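Local coordinates for protein putative cytochrome P450 154A1 (Streptomyces coelicolor, PDB 1ODO) that is a putative cytochrome P450, a haem-binding protein of the mainly helical P450 fold, here with 4-phenyl-1H-imidazole bound, at residues V248-Q253 against E286-H291. Residues are numbered along the deposited sequence; the frame is centred on the assembly and turned at random. Where two conformers were deposited one is given.
Sequences VNVIDQ and EPAVKH. With HEM (protoporphyrin IX containing Fe), chain B.
Gln253 lies against Glu286 along most of its length. Gln253 CB and CG are 4.0 and 3.7 Å from Glu286 O. The side chain then bends at chi2 (-69°), and Gln253 CD comes to 3.7 Å from Glu286 CB. Gln253 OE1 ends beside CB and CG of Glu286, so the amide rests on the aliphatic part of the acid. Gln253 NE2 is hydrogen-bonded outside the two segments. The amide and carboxylate planes are 15° apart, and no hydrogen bond joins the two side chains. Glu286 OE1 is hydrogen-bonded to His17 and Asn396.

One turn earlier on the helix, Asn249 CB meets Ala288 CB at 3.7 Å. Asn249 ND2 donates to a water, which donates to Ala288 O. Asn249 OD1 is hydrogen-bonded to Arg141, so both ends of this buried amide have partners. Val250 CG2 touches Ala288 CB at 3.9 Å and the haem methyl CMC at 3.8 Å. Ala288 CB lies 3.9 Å from the haem atom CAC. Val250 and Ala288 thus line the haem pocket.

The contact joins helix 247-260 to the loop between helix 275-285 and strand 292-297 of the mixed sheet. Helix 357-374 adds Val364, which touches Val250.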
ATOM      1  N   VAL A 248       5.523  -2.626   4.539  0.61 12.21           N
ATOM      2  CA  VAL A 248       6.477  -3.728   4.584  0.61 12.10           C
ATOM      3  C   VAL A 248       7.169  -3.879   3.231  0.61 12.83           C
ATOM      4  O   VAL A 248       8.370  -4.134   3.162  0.61 13.15           O
ATOM      5  CB  VAL A 248       5.774  -5.063   4.932  0.61 12.46           C
ATOM      6  CG1 VAL A 248       4.606  -5.298   3.989  0.61  8.45           C
ATOM      7  CG2 VAL A 248       6.767  -6.219   4.843  0.61 10.50           C
ATOM      8  N   ASN A 249       6.405  -3.711   2.157  1.00 13.70           N
ATOM      9  CA  ASN A 249       6.950  -3.832   0.812  1.00 12.76           C
ATOM     10  C   ASN A 249       7.886  -2.712   0.400  1.00 12.92           C
ATOM     11  O   ASN A 249       8.796  -2.922  -0.405  1.00 13.35           O
ATOM     12  CB  ASN A 249       5.807  -3.978  -0.187  1.00 14.73           C
ATOM     13  CG  ASN A 249       5.034  -5.253   0.035  1.00 16.73           C
ATOM     14  OD1 ASN A 249       5.626  -6.319   0.217  1.00 18.39           O
ATOM     15  ND2 ASN A 249       3.709  -5.160   0.028  1.00 18.55           N
ATOM     16  N   VAL A 250       7.671  -1.520   0.942  1.00 11.02           N
ATOM     17  CA  VAL A 250       8.533  -0.402   0.602  1.00 11.68           C
ATOM     18  C   VAL A 250       9.884  -0.655   1.267  1.00 11.71           C
ATOM     19  O   VAL A 250      10.932  -0.419   0.671  1.00 10.77           O
ATOM     20  CB  VAL A 250       7.959   0.931   1.108  1.00 11.85           C
ATOM     21  CG1 VAL A 250       8.838   2.080   0.635  1.00 13.18           C
ATOM     22  CG2 VAL A 250       6.533   1.111   0.601  1.00 12.77           C
ATOM     23  N   ILE A 251       9.862  -1.144   2.503  1.00 12.27           N
ATOM     24  CA  ILE A 251      11.108  -1.425   3.219  1.00 12.81           C
ATOM     25  C   ILE A 251      11.845  -2.536   2.468  1.00 13.27           C
ATOM     26  O   ILE A 251      13.055  -2.471   2.259  1.00 13.52           O
ATOM     27  CB  ILE A 251      10.824  -1.868   4.672  1.00 14.38           C
ATOM     28  CG1 ILE A 251      10.194  -0.702   5.447  1.00 14.44           C
ATOM     29  CG2 ILE A 251      12.118  -2.346   5.340  1.00 15.32           C
ATOM     30  CD1 ILE A 251       9.824  -1.023   6.892  1.00 15.62           C
ATOM     31  N   ASP A 252      11.085  -3.551   2.069  1.00 13.40           N
ATOM     32  CA  ASP A 252      11.589  -4.706   1.331  1.00 12.67           C
ATOM     33  C   ASP A 252      12.305  -4.239   0.060  1.00 14.57           C
ATOM     34  O   ASP A 252      13.497  -4.500  -0.134  1.00 13.52           O
ATOM     35  CB  ASP A 252      10.393  -5.607   0.969  1.00 13.06           C
ATOM     36  CG  ASP A 252      10.754  -6.761   0.028  1.00 13.61           C
ATOM     37  OD1 ASP A 252      11.685  -6.630  -0.791  1.00 17.67           O
ATOM     38  OD2 ASP A 252      10.072  -7.805   0.091  1.00 15.31           O
ATOM     39  N   GLN A 253      11.570  -3.541  -0.801  1.00 13.64           N
ATOM     40  CA  GLN A 253      12.119  -3.042  -2.055  1.00 12.89           C
ATOM     41  C   GLN A 253      13.300  -2.087  -1.898  1.00 13.34           C
ATOM     42  O   GLN A 253      14.276  -2.188  -2.641  1.00 13.99           O
ATOM     43  CB  GLN A 253      11.015  -2.372  -2.873  1.00 14.51           C
ATOM     44  CG  GLN A 253       9.886  -3.312  -3.288  1.00 14.42           C
ATOM     45  CD  GLN A 253      10.311  -4.348  -4.323  1.00 16.50           C
ATOM     46  OE1 GLN A 253      11.459  -4.374  -4.764  1.00 14.99           O
ATOM     47  NE2 GLN A 253       9.377  -5.209  -4.710  1.00 17.48           N
ATOM     48  N   GLU A 286       9.617   0.770  -7.612  1.00  9.85           N
ATOM     49  CA  GLU A 286       8.973  -0.457  -7.146  1.00 12.29           C
ATOM     50  C   GLU A 286       7.962  -0.143  -6.048  1.00 12.37           C
ATOM     51  O   GLU A 286       8.156  -0.507  -4.887  1.00 12.20           O
ATOM     52  CB  GLU A 286      10.016  -1.449  -6.623  1.00 11.93           C
ATOM     53  CG  GLU A 286      10.996  -1.933  -7.683  1.00 13.29           C
ATOM     54  CD  GLU A 286      10.364  -2.850  -8.721  1.00 14.39           C
ATOM     55  OE1 GLU A 286       9.122  -3.005  -8.735  1.00 13.54           O
ATOM     56  OE2 GLU A 286      11.123  -3.418  -9.532  1.00 15.41           O
ATOM     57  N   PRO A 287       6.871   0.553  -6.404  1.00 11.90           N
ATOM     58  CA  PRO A 287       5.822   0.922  -5.445  1.00 11.71           C
ATOM     59  C   PRO A 287       5.160  -0.318  -4.845  1.00 11.87           C
ATOM     60  O   PRO A 287       5.061  -1.351  -5.508  1.00 12.20           O
ATOM     61  CB  PRO A 287       4.861   1.763  -6.289  1.00  9.79           C
ATOM     62  CG  PRO A 287       5.029   1.192  -7.665  1.00 11.11           C
ATOM     63  CD  PRO A 287       6.525   1.003  -7.765  1.00 11.27           C
ATOM     64  N   ALA A 288       4.704  -0.205  -3.599  1.00 10.64           N
ATOM     65  CA  ALA A 288       4.056  -1.317  -2.899  1.00 11.82           C
ATOM     66  C   ALA A 288       2.692  -1.742  -3.438  1.00 11.89           C
ATOM     67  O   ALA A 288       2.305  -2.906  -3.298  1.00 10.66           O
ATOM     68  CB  ALA A 288       3.945  -0.994  -1.402  1.00 12.37           C
ATOM     69  N   VAL A 289       1.959  -0.806  -4.038  1.00  9.96           N
ATOM     70  CA  VAL A 289       0.639  -1.099  -4.595  1.00 10.41           C
ATOM     71  C   VAL A 289       0.710  -0.873  -6.107  1.00 11.18           C
ATOM     72  O   VAL A 289       0.828   0.261  -6.569  1.00 12.90           O
ATOM     73  CB  VAL A 289      -0.432  -0.181  -3.975  1.00 10.66           C
ATOM     74  CG1 VAL A 289      -1.784  -0.423  -4.634  1.00 12.25           C
ATOM     75  CG2 VAL A 289      -0.514  -0.441  -2.477  1.00 13.06           C
ATOM     76  N   LYS A 290       0.630  -1.955  -6.874  1.00  8.84           N
ATOM     77  CA  LYS A 290       0.702  -1.861  -8.331  1.00  9.34           C
ATOM     78  C   LYS A 290      -0.551  -1.403  -9.065  1.00  9.79           C
ATOM     79  O   LYS A 290      -0.461  -0.686 -10.061  1.00  8.70           O
ATOM     80  CB  LYS A 290       1.158  -3.209  -8.899  1.00 10.18           C
ATOM     81  CG  LYS A 290       2.526  -3.648  -8.381  1.00 11.47           C
ATOM     82  CD  LYS A 290       2.865  -5.071  -8.812  1.00 11.43           C
ATOM     83  CE  LYS A 290       2.003  -6.090  -8.080  1.00 13.16           C
ATOM     84  NZ  LYS A 290       2.329  -7.491  -8.485  1.00 11.86           N
ATOM     85  N   HIS A 291      -1.714  -1.832  -8.584  1.00  9.64           N
ATOM     86  CA  HIS A 291      -2.993  -1.468  -9.200  1.00  9.37           C
ATOM     87  C   HIS A 291      -3.956  -1.157  -8.066  1.00 11.01           C
ATOM     88  O   HIS A 291      -3.921  -1.818  -7.024  1.00 11.71           O
ATOM     89  CB  HIS A 291      -3.545  -2.641 -10.016  1.00  9.53           C
ATOM     90  CG  HIS A 291      -2.624  -3.125 -11.092  1.00 10.70           C
ATOM     91  ND1 HIS A 291      -2.490  -2.484 -12.305  1.00 10.89           N
ATOM     92  CD2 HIS A 291      -1.797  -4.196 -11.139  1.00 11.43           C
ATOM     93  CE1 HIS A 291      -1.619  -3.139 -13.053  1.00 11.09           C
ATOM     94  NE2 HIS A 291      -1.183  -4.182 -12.367  1.00 12.13           N
TER
HETATM   95  CHA HEM B1407      -4.935   5.132   0.353  1.00 13.23           C
HETATM   96  CHB HEM B1407      -3.597   4.850   4.970  1.00 10.62           C
HETATM   97  CHC HEM B1407       0.770   3.296   3.618  1.00 11.97           C
HETATM   98  CHD HEM B1407      -0.589   3.562  -0.982  1.00 10.84           C
HETATM   99  C1A HEM B1407      -4.971   5.215   1.724  1.00 11.83           C
HETATM  100  C2A HEM B1407      -6.107   5.646   2.532  1.00 12.21           C
HETATM  101  C3A HEM B1407      -5.737   5.562   3.818  1.00 12.56           C
HETATM  102  C4A HEM B1407      -4.362   5.085   3.858  1.00 11.45           C
HETATM  103  CMA HEM B1407      -6.578   5.894   5.063  1.00 12.77           C
HETATM  104  CAA HEM B1407      -7.464   6.101   1.954  1.00 11.43           C
HETATM  105  CBA HEM B1407      -7.417   7.586   1.553  1.00 13.19           C
HETATM  106  CGA HEM B1407      -8.705   8.147   0.952  1.00 12.61           C
HETATM  107  O1A HEM B1407      -9.375   7.341   0.215  1.00 11.97           O
HETATM  108  O2A HEM B1407      -9.007   9.313   1.202  1.00 13.65           O
HETATM  109  C1B HEM B1407      -2.305   4.398   5.013  1.00 10.88           C
HETATM  110  C2B HEM B1407      -1.559   4.162   6.237  1.00 12.30           C
HETATM  111  C3B HEM B1407      -0.323   3.724   5.863  1.00 12.00           C
HETATM  112  C4B HEM B1407      -0.296   3.685   4.418  1.00 10.76           C
HETATM  113  CMB HEM B1407      -2.113   4.382   7.660  1.00 12.41           C
HETATM  114  CAB HEM B1407       0.872   3.321   6.750  1.00 11.92           C
HETATM  115  CBB HEM B1407       1.468   4.474   7.573  1.00 17.57           C
HETATM  116  C1C HEM B1407       0.779   3.244   2.231  1.00 10.22           C
HETATM  117  C2C HEM B1407       1.934   2.811   1.430  1.00 10.85           C
HETATM  118  C3C HEM B1407       1.552   2.880   0.135  1.00  9.99           C
HETATM  119  C4C HEM B1407       0.184   3.354   0.128  1.00 10.72           C
HETATM  120  CMC HEM B1407       3.294   2.366   2.053  1.00  8.45           C
HETATM  121  CAC HEM B1407       2.319   2.542  -1.171  1.00 10.21           C
HETATM  122  CBC HEM B1407       3.743   3.093  -1.304  1.00  9.07           C
HETATM  123  C1D HEM B1407      -1.882   4.003  -1.037  1.00 12.34           C
HETATM  124  C2D HEM B1407      -2.659   4.189  -2.241  1.00 12.80           C
HETATM  125  C3D HEM B1407      -3.886   4.622  -1.868  1.00 12.54           C
HETATM  126  C4D HEM B1407      -3.872   4.722  -0.427  1.00 13.26           C
HETATM  127  CMD HEM B1407      -2.142   3.912  -3.666  1.00 12.79           C
HETATM  128  CAD HEM B1407      -5.066   4.916  -2.809  1.00 16.04           C
HETATM  129  CBD HEM B1407      -4.974   6.149  -3.714  1.00 17.12           C
HETATM  130  CGD HEM B1407      -6.224   6.157  -4.569  1.00 16.08           C
HETATM  131  O1D HEM B1407      -6.120   5.904  -5.776  1.00 14.98           O
HETATM  132  O2D HEM B1407      -7.304   6.379  -3.975  1.00 17.29           O
HETATM  133  NA  HEM B1407      -3.927   4.889   2.557  1.00 11.11           N
HETATM  134  NB  HEM B1407      -1.512   4.091   3.912  1.00 10.62           N
HETATM  135  NC  HEM B1407      -0.272   3.574   1.412  1.00 10.01           N
HETATM  136  ND  HEM B1407      -2.642   4.329   0.083  1.00 11.20           N
HETATM  137 FE   HEM B1407      -2.088   4.234   1.974  1.00 11.03          FE
HETATM  138  O   HOH W   1       1.350  -3.705  -0.551  1.00 23.58           O